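Local coordinates for DotU family type IV/VI secretion system protein (Acinetobacter baumannii, PDB 6Y4R) that probably acts as an inner-membrane component of the type VI secretion system, to which it contributes an all-helical cytoplasmic domain, at residues A58-C63 and P89-L94; I2-L7 and L48-D53; Q21-D26 and P76-L81; E117-L122 and D154-L159. One frame throughout, in Å; residues are numbered along the deposited sequence.

Interaction 1 of 4, residues A58-C63 and P89-L94; sequences AKYAFC and PLQLSL
Cys63 and Gln91 bring the two backbones closest, their CA atoms 5.8 Å apart. The short helical segments 58-63 and 90-94 run roughly antiparallel, with 141° between their directions and 9.8 Å between their axes. Gln91 reaches across with its chain bent at chi2 (-74°), which swings CD back toward helix 52-71. Its amide then stands nearly upright on the Tyr60 ring, the two planes 85° apart. NE2 lies over the centre of one ring face, 3.4 Å above the plane, and OE1 is 3.4 Å from Tyr60 CE2, nearer the hydroxyl end. Phe95 meets the Tyr60 ring edge-to-face. In this all-helical domain of the DotU family the contact packs the short helix 90-95 against a buried face of helix 52-71. Asp67, one turn beyond Cys63, accepts hydrogen bonds from the backbone N atoms of Leu90 and Gln91, tying the start of the short helix to the long one. Beside the amide lies an apolar patch. Cys63 SG lies 3.8 Å from Leu94 CD1 and 4.2 Å from Leu90 CB. At the margin the Lys59 chain passes Leu94, CD to CD1 4.4 Å, while its NZ forms a salt bridge with Glu42 of helix 27-47.

Interaction 2 of 4, residues I2-L7 and L48-D53; sequences INLIDL and LQFSAD
Leu4 and Phe50 make the CH-pi part of this contact. Leu4 CD2 sits over the centre of one face of the Phe50 ring, 3.6 Å from the centroid and 9° off the normal. The two side chains slide past each other in opposite directions, and Leu4 CG also comes 3.7 Å from Phe50 CE1. At the ring edge, near its plane, Phe50 CZ faces the carbonyl O of Ile2 at 3.7 Å. Leu7 CD1 approaches the same ring obliquely, at CE2. Purely aliphatic packing adds Leu48, whose CD1 meets two partners: Ile2 CG2 at 3.9 Å and the other Leu7 methyl, CD2, at 4.1 Å. These contacts set the N-terminal helical turn 4-7 against the connection between helices 27-47 and 52-71, where Gln49, with positive phi, forms a Schellman motif and Ser51 is the N-cap of the next helix. Polar bonds stay within each side. The Ser51 hydroxyl caps Asp54 N. Asn3, the N-cap of helix 4-7, accepts a weak bond at OD1 from Leu4 N, and its own N gives a weak bond to Asp6 OD2. Leu4 and Leu7 also touch Phe41 of helix 27-47, and Leu4 reaches Val124 of helix 119-130.

Interaction 3 of 4, residues Q21-D26 and P76-L81; sequences QYVPAD and PSYFNL
Tyr78 reaches across to Val23 and the backbone of Tyr22, and its buried ring is the firm part of the contact. Tyr78 OH donates a hydrogen bond to Tyr22 O at 2.7 Å, arriving from above the carbonyl plane, 66° out of it, with a C=O...donor angle of 112°. Val23 CG2 lies over one face of the Tyr78 ring, offset toward the rim and 4.0 Å from the centroid. Val23 CG1 is anti to the backbone N (chi1 -173°), and this branch reaches Ser77 O at 3.8 Å. Pro24 and Leu81, both buried, cross at about a right angle, with Pro24 CD 3.6 Å from Leu81 CD2; Phe30 and Pro27 at the start of helix 27-47 pack against this pair. The segment 21-26 links helices 9-19 and 27-47, and Gln21, with positive phi, completes the Schellman motif that ends the first of them. Here that connection is strapped to the start of helix 79-85. The solvent side is looser. Gln21 brings OE1 in the plane of the Tyr78 ring, 3.4 Å from CE2, while its NE2 bonds to Arg19 O. Exposed Ser77 offers OG to Val23 CG2 at 3.8 Å, but its hydrogen bond goes to Asp75.

Interaction 4 of 4, residues E117-L122 and D154-L159; sequences ERLAAL and DEIDYL
Leu119 and Leu122 of helix 119-130 pack on Ile156 and Leu159 of helix 143-159, a helix-helix contact that lays the C-terminal helix of this all-helical domain against the opening turn of another. The nearest CA atoms, of Leu119 and Ile156, are 7.4 Å apart, and no hydrogen bond crosses between the two segments. Leu119 sets CG anti to its backbone N (chi1 163°), beside the carbonyl carbon, and from there its CD1 touches both partners, Ile156 CG2 at 3.8 Å and Leu159 CD1 at 4.1 Å. Leu119 and Leu159 slide past each other in opposite directions, as do Leu122 and Ile156. Leu122, one turn further on, is the more deeply buried of the two leucines and is backed by Leu108 and Leu111 of helix 100-114. Charged residues flank the apolar strip. Glu155 forms a salt bridge with Arg112 of helix 100-114. Arg118, the N-cap of helix 119-130, points elsewhere and pairs with Asp54 and Asp57 of helix 52-71. Leu122 CD2 meets Ile156 CG1 at 4.1 Å and, more loosely, Leu159 CD1 at 4.4 Å. The extended tip of Ile156 runs on to the backbone, where its CD1 lies 3.8 Å from Leu122 O.

Overall arrangement
Interaction 1 is the buried contact, interaction 2 lies at the surface, and interactions 3 and 4 are partly buried. Helix 52-71 serves both interactions 1 and 2, which meet where Ala58 CB packs on Leu4 CD1. Interaction 2 borders interaction 4: Phe50 CE1 meets Ala120 CB, Leu4 CD1 the backbone of Ala120 and Ala121, and Arg118 packs beside Asp53. Interaction 3 stands apart, on the opposite side of the chain's centre from interactions 2 and 4, with nearest atoms about 17 and 24 Å away. Chemistry varies with place: a glutamine amide over a tyrosine face in 1, a leucine methyl over phenylalanine in 2, and aliphatic side-chain packing in 4. Interaction 3 has a clear hydrogen bond.

Interaction 1 of 4, residues A58-C63 and P89-L94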
loop_
_atom_site.group_PDB
_atom_site.type_symbol
_atom_site.label_atom_id
_atom_site.label_comp_id
_atom_site.label_asym_id
_atom_site.label_seq_id
_atom_site.Cartn_x
_atom_site.Cartn_y
_atom_site.Cartn_z
ATOM N N ALA A 58 0.290 6.235 -5.136
ATOM C CA ALA A 58 -0.198 4.859 -5.164
ATOM C C ALA A 58 0.935 3.876 -4.892
ATOM O O ALA A 58 0.808 2.968 -4.062
ATOM C CB ALA A 58 -0.859 4.566 -6.510
ATOM N N LYS A 59 2.071 4.065 -5.551
ATOM C CA LYS A 59 3.219 3.224 -5.254
ATOM C C LYS A 59 3.694 3.389 -3.808
ATOM O O LYS A 59 4.122 2.414 -3.178
ATOM C CB LYS A 59 4.343 3.522 -6.245
ATOM C CG LYS A 59 5.699 3.074 -5.774
ATOM C CD LYS A 59 6.580 2.669 -6.930
ATOM C CE LYS A 59 7.341 3.834 -7.508
ATOM N NZ LYS A 59 7.789 3.465 -8.883
ATOM N N TYR A 60 3.632 4.612 -3.260
ATOM C CA TYR A 60 4.068 4.830 -1.879
ATOM C C TYR A 60 3.196 4.047 -0.899
ATOM O O TYR A 60 3.703 3.412 0.035
ATOM C CB TYR A 60 4.041 6.331 -1.549
ATOM C CG TYR A 60 4.438 6.653 -0.116
ATOM C CD1 TYR A 60 3.511 6.567 0.928
ATOM C CD2 TYR A 60 5.739 7.023 0.195
ATOM C CE1 TYR A 60 3.877 6.829 2.236
ATOM C CE2 TYR A 60 6.118 7.299 1.497
ATOM C CZ TYR A 60 5.188 7.204 2.516
ATOM O OH TYR A 60 5.580 7.482 3.814
ATOM N N ALA A 61 1.875 4.102 -1.097
ATOM C CA ALA A 61 0.936 3.393 -0.239
ATOM C C ALA A 61 1.135 1.893 -0.339
ATOM O O ALA A 61 1.045 1.180 0.668
ATOM C CB ALA A 61 -0.504 3.761 -0.618
ATOM N N PHE A 62 1.368 1.385 -1.550
ATOM C CA PHE A 62 1.551 -0.054 -1.705
ATOM C C PHE A 62 2.832 -0.518 -1.020
ATOM O O PHE A 62 2.878 -1.615 -0.460
ATOM C CB PHE A 62 1.567 -0.430 -3.184
ATOM C CG PHE A 62 1.893 -1.873 -3.447
ATOM C CD1 PHE A 62 0.877 -2.780 -3.692
ATOM C CD2 PHE A 62 3.212 -2.329 -3.470
ATOM C CE1 PHE A 62 1.165 -4.122 -3.943
ATOM C CE2 PHE A 62 3.507 -3.676 -3.713
ATOM C CZ PHE A 62 2.485 -4.565 -3.954
ATOM N N CYS A 63 3.892 0.288 -1.085
ATOM C CA CYS A 63 5.140 -0.075 -0.422
ATOM C C CYS A 63 5.013 0.008 1.097
ATOM O O CYS A 63 5.512 -0.866 1.818
ATOM C CB CYS A 63 6.274 0.808 -0.936
ATOM S SG CYS A 63 6.708 0.460 -2.679
ATOM N N PRO A 89 13.806 -2.507 3.647
ATOM C CA PRO A 89 12.379 -2.410 3.334
ATOM C C PRO A 89 12.159 -1.415 2.213
ATOM O O PRO A 89 12.945 -0.487 2.013
ATOM C CB PRO A 89 11.734 -1.964 4.651
ATOM C CG PRO A 89 12.821 -2.072 5.696
ATOM C CD PRO A 89 14.143 -2.110 5.015
ATOM N N LEU A 90 11.088 -1.642 1.446
ATOM C CA LEU A 90 10.881 -0.867 0.216
ATOM C C LEU A 90 10.561 0.598 0.505
ATOM O O LEU A 90 10.802 1.473 -0.342
ATOM C CB LEU A 90 9.761 -1.474 -0.615
ATOM C CG LEU A 90 10.068 -2.860 -1.162
ATOM C CD1 LEU A 90 8.926 -3.398 -2.055
ATOM C CD2 LEU A 90 11.395 -2.833 -1.895
ATOM N N GLN A 91 10.015 0.887 1.686
ATOM C CA GLN A 91 9.839 2.276 2.078
ATOM C C GLN A 91 11.175 2.974 2.176
ATOM O O GLN A 91 11.317 4.123 1.741
ATOM C CB GLN A 91 9.107 2.375 3.413
ATOM C CG GLN A 91 7.592 2.455 3.311
ATOM C CD GLN A 91 7.128 3.840 2.825
ATOM O OE1 GLN A 91 7.593 4.879 3.307
ATOM N NE2 GLN A 91 6.204 3.849 1.874
ATOM N N LEU A 92 12.191 2.260 2.660
ATOM C CA LEU A 92 13.505 2.855 2.865
ATOM C C LEU A 92 14.312 2.818 1.577
ATOM O O LEU A 92 15.013 3.783 1.243
ATOM C CB LEU A 92 14.230 2.084 3.972
ATOM C CG LEU A 92 15.656 2.449 4.358
ATOM C CD1 LEU A 92 15.644 3.738 5.153
ATOM C CD2 LEU A 92 16.323 1.355 5.149
ATOM N N SER A 93 14.135 1.748 0.800
ATOM C CA SER A 93 14.863 1.601 -0.456
ATOM C C SER A 93 14.347 2.570 -1.515
ATOM O O SER A 93 15.142 3.273 -2.155
ATOM C CB SER A 93 14.801 0.135 -0.920
ATOM O OG SER A 93 15.323 -0.065 -2.226
ATOM N N LEU A 94 13.026 2.685 -1.661
ATOM C CA LEU A 94 12.467 3.495 -2.742
ATOM C C LEU A 94 12.151 4.932 -2.339
ATOM O O LEU A 94 12.121 5.816 -3.204
ATOM C CB LEU A 94 11.175 2.864 -3.277
ATOM C CG LEU A 94 11.244 1.463 -3.875
ATOM C CD1 LEU A 94 9.915 1.079 -4.535
ATOM C CD2 LEU A 94 12.380 1.387 -4.889
#

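Interaction 2 of 4, residues I2-L7 and L48-D53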
loop_
_atom_site.group_PDB
_atom_site.type_symbol
_atom_site.label_atom_id
_atom_site.label_comp_id
_atom_site.label_asym_id
_atom_site.label_seq_id
_atom_site.Cartn_x
_atom_site.Cartn_y
_atom_site.Cartn_z
ATOM N N ILE A 2 -10.342 2.262 -16.557
ATOM C CA ILE A 2 -9.336 1.545 -15.791
ATOM C C ILE A 2 -8.877 2.433 -14.645
ATOM O O ILE A 2 -8.661 3.641 -14.817
ATOM C CB ILE A 2 -8.168 1.127 -16.698
ATOM C CG1 ILE A 2 -8.602 -0.007 -17.625
ATOM C CG2 ILE A 2 -6.947 0.715 -15.868
ATOM C CD1 ILE A 2 -8.822 -1.327 -16.907
ATOM N N ASN A 3 -8.749 1.840 -13.461
ATOM C CA ASN A 3 -8.462 2.551 -12.223
ATOM C C ASN A 3 -7.051 2.200 -11.750
ATOM O O ASN A 3 -6.443 1.229 -12.209
ATOM C CB ASN A 3 -9.557 2.198 -11.194
ATOM C CG ASN A 3 -9.296 2.738 -9.790
ATOM O OD1 ASN A 3 -8.648 3.779 -9.591
ATOM N ND2 ASN A 3 -9.857 2.038 -8.803
ATOM N N LEU A 4 -6.541 2.994 -10.803
ATOM C CA LEU A 4 -5.221 2.725 -10.237
ATOM C C LEU A 4 -5.250 1.470 -9.371
ATOM O O LEU A 4 -4.223 0.800 -9.213
ATOM C CB LEU A 4 -4.742 3.931 -9.425
ATOM C CG LEU A 4 -4.157 5.174 -10.128
ATOM C CD1 LEU A 4 -3.620 6.145 -9.093
ATOM C CD2 LEU A 4 -3.074 4.836 -11.151
ATOM N N ILE A 5 -6.412 1.142 -8.801
ATOM C CA ILE A 5 -6.580 -0.131 -8.106
ATOM C C ILE A 5 -6.439 -1.294 -9.084
ATOM O O ILE A 5 -5.869 -2.335 -8.744
ATOM C CB ILE A 5 -7.944 -0.159 -7.381
ATOM C CG1 ILE A 5 -7.931 0.726 -6.146
ATOM C CG2 ILE A 5 -8.321 -1.561 -6.957
ATOM C CD1 ILE A 5 -7.017 0.155 -5.088
ATOM N N ASP A 6 -6.952 -1.135 -10.315
ATOM C CA ASP A 6 -6.869 -2.193 -11.322
ATOM C C ASP A 6 -5.452 -2.378 -11.876
ATOM O O ASP A 6 -5.075 -3.507 -12.234
ATOM C CB ASP A 6 -7.863 -1.932 -12.464
ATOM C CG ASP A 6 -9.323 -1.859 -11.987
ATOM O OD1 ASP A 6 -9.708 -2.651 -11.094
ATOM O OD2 ASP A 6 -10.101 -1.053 -12.546
ATOM N N LEU A 7 -4.648 -1.307 -11.947
ATOM C CA LEU A 7 -3.265 -1.467 -12.400
ATOM C C LEU A 7 -2.401 -2.148 -11.345
ATOM O O LEU A 7 -1.461 -2.875 -11.692
ATOM C CB LEU A 7 -2.658 -0.110 -12.763
ATOM C CG LEU A 7 -3.292 0.723 -13.868
ATOM C CD1 LEU A 7 -2.613 2.077 -13.906
ATOM C CD2 LEU A 7 -3.122 0.020 -15.212
ATOM N N LEU A 48 -1.396 5.890 -19.410
ATOM C CA LEU A 48 -2.808 6.190 -19.293
ATOM C C LEU A 48 -3.030 7.579 -18.744
ATOM O O LEU A 48 -4.176 7.963 -18.510
ATOM C CB LEU A 48 -3.524 5.137 -18.442
ATOM C CG LEU A 48 -3.658 3.707 -19.002
ATOM C CD1 LEU A 48 -4.339 2.771 -17.987
ATOM C CD2 LEU A 48 -4.408 3.688 -20.340
ATOM N N GLN A 49 -1.947 8.329 -18.548
ATOM C CA GLN A 49 -1.955 9.767 -18.354
ATOM C C GLN A 49 -2.386 10.145 -16.940
ATOM O O GLN A 49 -2.894 11.251 -16.731
ATOM C CB GLN A 49 -2.851 10.448 -19.408
ATOM C CG GLN A 49 -2.614 9.912 -20.845
ATOM C CD GLN A 49 -2.205 10.944 -21.867
ATOM O OE1 GLN A 49 -1.871 12.074 -21.528
ATOM N NE2 GLN A 49 -2.222 10.552 -23.138
ATOM N N PHE A 50 -2.212 9.255 -15.959
ATOM C CA PHE A 50 -2.403 9.661 -14.575
ATOM C C PHE A 50 -1.280 10.612 -14.179
ATOM O O PHE A 50 -0.141 10.479 -14.631
ATOM C CB PHE A 50 -2.401 8.466 -13.618
ATOM C CG PHE A 50 -3.570 7.524 -13.765
ATOM C CD1 PHE A 50 -4.670 7.633 -12.925
ATOM C CD2 PHE A 50 -3.556 6.514 -14.712
ATOM C CE1 PHE A 50 -5.741 6.772 -13.040
ATOM C CE2 PHE A 50 -4.623 5.642 -14.833
ATOM C CZ PHE A 50 -5.716 5.775 -13.994
ATOM N N SER A 51 -1.603 11.557 -13.297
ATOM C CA SER A 51 -0.627 12.549 -12.880
ATOM C C SER A 51 0.511 11.879 -12.122
ATOM O O SER A 51 0.338 10.826 -11.502
ATOM C CB SER A 51 -1.287 13.618 -12.008
ATOM O OG SER A 51 -1.322 13.212 -10.651
ATOM N N ALA A 52 1.685 12.524 -12.169
ATOM C CA ALA A 52 2.874 12.008 -11.494
ATOM C C ALA A 52 2.670 11.865 -9.994
ATOM O O ALA A 52 3.276 10.980 -9.378
ATOM C CB ALA A 52 4.075 12.909 -11.775
ATOM N N ASP A 53 1.836 12.714 -9.380
ATOM C CA ASP A 53 1.608 12.564 -7.945
ATOM C C ASP A 53 0.724 11.360 -7.641
ATOM O O ASP A 53 0.961 10.656 -6.648
ATOM C CB ASP A 53 0.998 13.830 -7.347
ATOM C CG ASP A 53 1.745 15.079 -7.740
ATOM O OD1 ASP A 53 2.679 15.474 -7.009
ATOM O OD2 ASP A 53 1.395 15.682 -8.774
#

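Interaction 3 of 4, residues Q21-D26 and P76-L81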
loop_
_atom_site.group_PDB
_atom_site.type_symbol
_atom_site.label_atom_id
_atom_site.label_comp_id
_atom_site.label_asym_id
_atom_site.label_seq_id
_atom_site.Cartn_x
_atom_site.Cartn_y
_atom_site.Cartn_z
ATOM N N GLN A 21 -1.369 -16.246 4.632
ATOM C CA GLN A 21 -0.392 -17.134 5.238
ATOM C C GLN A 21 0.426 -17.884 4.193
ATOM O O GLN A 21 1.141 -18.837 4.547
ATOM C CB GLN A 21 -1.059 -18.108 6.219
ATOM C CG GLN A 21 -1.578 -17.408 7.474
ATOM C CD GLN A 21 -0.613 -16.322 7.961
ATOM O OE1 GLN A 21 0.382 -16.611 8.631
ATOM N NE2 GLN A 21 -0.930 -15.059 7.653
ATOM N N TYR A 22 0.347 -17.499 2.917
ATOM C CA TYR A 22 1.251 -18.061 1.925
ATOM C C TYR A 22 2.642 -17.479 2.136
ATOM O O TYR A 22 2.805 -16.269 2.336
ATOM C CB TYR A 22 0.752 -17.753 0.510
ATOM C CG TYR A 22 1.843 -17.691 -0.555
ATOM C CD1 TYR A 22 2.494 -16.490 -0.842
ATOM C CD2 TYR A 22 2.204 -18.816 -1.280
ATOM C CE1 TYR A 22 3.467 -16.420 -1.799
ATOM C CE2 TYR A 22 3.179 -18.762 -2.236
ATOM C CZ TYR A 22 3.810 -17.565 -2.497
ATOM O OH TYR A 22 4.799 -17.518 -3.468
ATOM N N VAL A 23 3.655 -18.324 2.052
ATOM C CA VAL A 23 5.031 -17.912 2.326
ATOM C C VAL A 23 5.836 -18.041 1.040
ATOM O O VAL A 23 5.891 -19.133 0.465
ATOM C CB VAL A 23 5.668 -18.746 3.454
ATOM C CG1 VAL A 23 7.046 -18.170 3.817
ATOM C CG2 VAL A 23 4.714 -18.862 4.671
ATOM N N PRO A 24 6.501 -16.980 0.582
ATOM C CA PRO A 24 7.265 -17.077 -0.668
ATOM C C PRO A 24 8.418 -18.060 -0.525
ATOM O O PRO A 24 9.156 -18.039 0.466
ATOM C CB PRO A 24 7.774 -15.643 -0.882
ATOM C CG PRO A 24 6.808 -14.765 -0.140
ATOM C CD PRO A 24 6.342 -15.585 1.041
ATOM N N ALA A 25 8.563 -18.927 -1.531
ATOM C CA ALA A 25 9.615 -19.940 -1.498
ATOM C C ALA A 25 10.998 -19.303 -1.586
ATOM O O ALA A 25 11.948 -19.766 -0.939
ATOM C CB ALA A 25 9.405 -20.948 -2.631
ATOM N N ASP A 26 11.105 -18.220 -2.352
ATOM C CA ASP A 26 12.346 -17.486 -2.593
ATOM C C ASP A 26 12.090 -16.030 -2.204
ATOM O O ASP A 26 11.443 -15.282 -2.966
ATOM C CB ASP A 26 12.744 -17.630 -4.062
ATOM C CG ASP A 26 14.134 -17.158 -4.354
ATOM O OD1 ASP A 26 14.709 -16.392 -3.541
ATOM O OD2 ASP A 26 14.660 -17.559 -5.415
ATOM N N PRO A 76 6.301 -18.509 12.691
ATOM C CA PRO A 76 7.754 -18.701 12.465
ATOM C C PRO A 76 8.142 -19.067 11.037
ATOM O O PRO A 76 9.308 -18.863 10.668
ATOM C CB PRO A 76 8.113 -19.845 13.417
ATOM C CG PRO A 76 6.941 -20.051 14.295
ATOM C CD PRO A 76 5.762 -19.334 13.792
ATOM N N SER A 77 7.207 -19.551 10.226
ATOM C CA SER A 77 7.484 -19.796 8.826
ATOM C C SER A 77 7.948 -18.539 8.091
ATOM O O SER A 77 8.738 -18.631 7.144
ATOM C CB SER A 77 6.227 -20.368 8.173
ATOM O OG SER A 77 5.117 -19.515 8.410
ATOM N N TYR A 78 7.524 -17.357 8.529
ATOM C CA TYR A 78 7.902 -16.120 7.847
ATOM C C TYR A 78 9.295 -15.622 8.223
ATOM O O TYR A 78 9.732 -14.575 7.718
ATOM C CB TYR A 78 6.859 -15.043 8.143
ATOM C CG TYR A 78 5.628 -15.198 7.284
ATOM C CD1 TYR A 78 5.667 -14.871 5.932
ATOM C CD2 TYR A 78 4.424 -15.669 7.814
ATOM C CE1 TYR A 78 4.553 -15.016 5.135
ATOM C CE2 TYR A 78 3.307 -15.807 7.022
ATOM C CZ TYR A 78 3.379 -15.476 5.684
ATOM O OH TYR A 78 2.288 -15.607 4.859
ATOM N N PHE A 79 10.010 -16.373 9.066
ATOM C CA PHE A 79 11.239 -15.876 9.675
ATOM C C PHE A 79 12.309 -15.573 8.625
ATOM O O PHE A 79 13.005 -14.561 8.734
ATOM C CB PHE A 79 11.718 -16.896 10.721
ATOM C CG PHE A 79 13.109 -16.660 11.263
ATOM C CD1 PHE A 79 14.149 -17.523 10.927
ATOM C CD2 PHE A 79 13.371 -15.611 12.143
ATOM C CE1 PHE A 79 15.438 -17.336 11.438
ATOM C CE2 PHE A 79 14.657 -15.409 12.667
ATOM C CZ PHE A 79 15.692 -16.278 12.312
ATOM N N ASN A 80 12.454 -16.425 7.595
ATOM C CA ASN A 80 13.449 -16.143 6.557
ATOM C C ASN A 80 13.019 -15.048 5.596
ATOM O O ASN A 80 13.874 -14.296 5.119
ATOM C CB ASN A 80 13.817 -17.397 5.754
ATOM C CG ASN A 80 14.524 -18.448 6.581
ATOM O OD1 ASN A 80 15.213 -18.125 7.562
ATOM N ND2 ASN A 80 14.379 -19.715 6.185
ATOM N N LEU A 81 11.720 -14.898 5.331
ATOM C CA LEU A 81 11.302 -13.800 4.462
ATOM C C LEU A 81 11.445 -12.463 5.167
ATOM O O LEU A 81 11.820 -11.463 4.544
ATOM C CB LEU A 81 9.875 -14.006 3.976
ATOM C CG LEU A 81 9.139 -12.774 3.438
ATOM C CD1 LEU A 81 9.671 -12.368 2.078
ATOM C CD2 LEU A 81 7.671 -13.138 3.333
#

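Interaction 4 of 4, residues E117-L122 and D154-L159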
loop_
_atom_site.group_PDB
_atom_site.type_symbol
_atom_site.label_atom_id
_atom_site.label_comp_id
_atom_site.label_asym_id
_atom_site.label_seq_id
_atom_site.Cartn_x
_atom_site.Cartn_y
_atom_site.Cartn_z
ATOM N N GLU A 117 -10.665 15.357 -7.667
ATOM C CA GLU A 117 -9.484 15.523 -8.501
ATOM C C GLU A 117 -8.388 14.508 -8.209
ATOM O O GLU A 117 -7.509 14.320 -9.060
ATOM C CB GLU A 117 -8.933 16.946 -8.377
ATOM C CG GLU A 117 -9.910 18.032 -8.855
ATOM C CD GLU A 117 -10.400 18.966 -7.767
ATOM O OE1 GLU A 117 -9.620 19.261 -6.838
ATOM O OE2 GLU A 117 -11.548 19.447 -7.873
ATOM N N ARG A 118 -8.342 13.931 -7.007
ATOM C CA ARG A 118 -7.355 12.895 -6.720
ATOM C C ARG A 118 -7.993 11.604 -6.222
ATOM O O ARG A 118 -7.348 10.821 -5.510
ATOM C CB ARG A 118 -6.289 13.402 -5.751
ATOM C CG ARG A 118 -5.655 14.682 -6.280
ATOM C CD ARG A 118 -4.172 14.613 -6.456
ATOM N NE ARG A 118 -3.380 14.502 -5.241
ATOM C CZ ARG A 118 -2.389 13.640 -5.059
ATOM N NH1 ARG A 118 -1.713 13.685 -3.931
ATOM N NH2 ARG A 118 -2.108 12.755 -5.998
ATOM N N LEU A 119 -9.225 11.332 -6.684
ATOM C CA LEU A 119 -10.004 10.193 -6.207
ATOM C C LEU A 119 -9.408 8.866 -6.637
ATOM O O LEU A 119 -9.630 7.851 -5.968
ATOM C CB LEU A 119 -11.445 10.309 -6.697
ATOM C CG LEU A 119 -12.368 9.086 -6.682
ATOM C CD1 LEU A 119 -12.807 8.742 -5.290
ATOM C CD2 LEU A 119 -13.595 9.367 -7.551
ATOM N N ALA A 120 -8.680 8.835 -7.756
ATOM C CA ALA A 120 -7.997 7.597 -8.135
ATOM C C ALA A 120 -6.933 7.240 -7.105
ATOM O O ALA A 120 -6.821 6.084 -6.691
ATOM C CB ALA A 120 -7.388 7.706 -9.536
ATOM N N ALA A 121 -6.144 8.227 -6.671
ATOM C CA ALA A 121 -5.179 7.967 -5.608
ATOM C C ALA A 121 -5.875 7.579 -4.309
ATOM O O ALA A 121 -5.425 6.669 -3.604
ATOM C CB ALA A 121 -4.305 9.202 -5.369
ATOM N N LEU A 122 -7.005 8.219 -4.001
ATOM C CA LEU A 122 -7.616 8.005 -2.692
ATOM C C LEU A 122 -8.271 6.635 -2.600
ATOM O O LEU A 122 -8.327 6.055 -1.513
ATOM C CB LEU A 122 -8.584 9.153 -2.365
ATOM C CG LEU A 122 -9.524 9.087 -1.159
ATOM C CD1 LEU A 122 -8.726 9.342 0.108
ATOM C CD2 LEU A 122 -10.584 10.141 -1.305
ATOM N N ASP A 154 -16.947 6.115 2.913
ATOM C CA ASP A 154 -18.172 6.872 2.673
ATOM C C ASP A 154 -17.929 8.016 1.706
ATOM O O ASP A 154 -18.764 8.283 0.833
ATOM C CB ASP A 154 -18.712 7.470 3.981
ATOM C CG ASP A 154 -19.283 6.428 4.942
ATOM O OD1 ASP A 154 -19.797 5.381 4.483
ATOM O OD2 ASP A 154 -19.254 6.689 6.172
ATOM N N GLU A 155 -16.796 8.718 1.863
ATOM C CA GLU A 155 -16.477 9.853 0.993
ATOM C C GLU A 155 -16.257 9.399 -0.439
ATOM O O GLU A 155 -16.637 10.096 -1.383
ATOM C CB GLU A 155 -15.262 10.607 1.524
ATOM C CG GLU A 155 -15.615 11.433 2.713
ATOM C CD GLU A 155 -14.550 11.427 3.780
ATOM O OE1 GLU A 155 -13.333 11.318 3.459
ATOM O OE2 GLU A 155 -14.962 11.486 4.960
ATOM N N ILE A 156 -15.641 8.237 -0.624
ATOM C CA ILE A 156 -15.494 7.705 -1.968
ATOM C C ILE A 156 -16.857 7.362 -2.554
ATOM O O ILE A 156 -17.134 7.665 -3.720
ATOM C CB ILE A 156 -14.540 6.505 -1.965
ATOM C CG1 ILE A 156 -13.147 6.982 -1.528
ATOM C CG2 ILE A 156 -14.502 5.901 -3.356
ATOM C CD1 ILE A 156 -12.134 5.885 -1.445
ATOM N N ASP A 157 -17.736 6.732 -1.758
ATOM C CA ASP A 157 -19.108 6.500 -2.221
ATOM C C ASP A 157 -19.800 7.814 -2.560
ATOM O O ASP A 157 -20.561 7.891 -3.531
ATOM C CB ASP A 157 -19.954 5.788 -1.158
ATOM C CG ASP A 157 -19.637 4.315 -1.006
ATOM O OD1 ASP A 157 -19.128 3.678 -1.962
ATOM O OD2 ASP A 157 -19.960 3.778 0.079
ATOM N N TYR A 158 -19.547 8.861 -1.762
ATOM C CA TYR A 158 -20.173 10.164 -1.981
ATOM C C TYR A 158 -19.657 10.849 -3.240
ATOM O O TYR A 158 -20.425 11.522 -3.941
ATOM C CB TYR A 158 -19.962 11.058 -0.751
ATOM C CG TYR A 158 -20.426 12.505 -0.887
ATOM C CD1 TYR A 158 -21.601 12.939 -0.304
ATOM C CD2 TYR A 158 -19.680 13.440 -1.594
ATOM C CE1 TYR A 158 -22.020 14.272 -0.428
ATOM C CE2 TYR A 158 -20.089 14.761 -1.718
ATOM C CZ TYR A 158 -21.252 15.173 -1.136
ATOM O OH TYR A 158 -21.642 16.496 -1.276
ATOM N N LEU A 159 -18.362 10.715 -3.532
ATOM C CA LEU A 159 -17.780 11.412 -4.671
ATOM C C LEU A 159 -18.228 10.833 -6.004
ATOM O O LEU A 159 -17.969 11.452 -7.041
ATOM C CB LEU A 159 -16.248 11.408 -4.570
ATOM C CG LEU A 159 -15.713 12.235 -3.404
ATOM C CD1 LEU A 159 -14.266 11.864 -3.077
ATOM C CD2 LEU A 159 -15.867 13.699 -3.754
#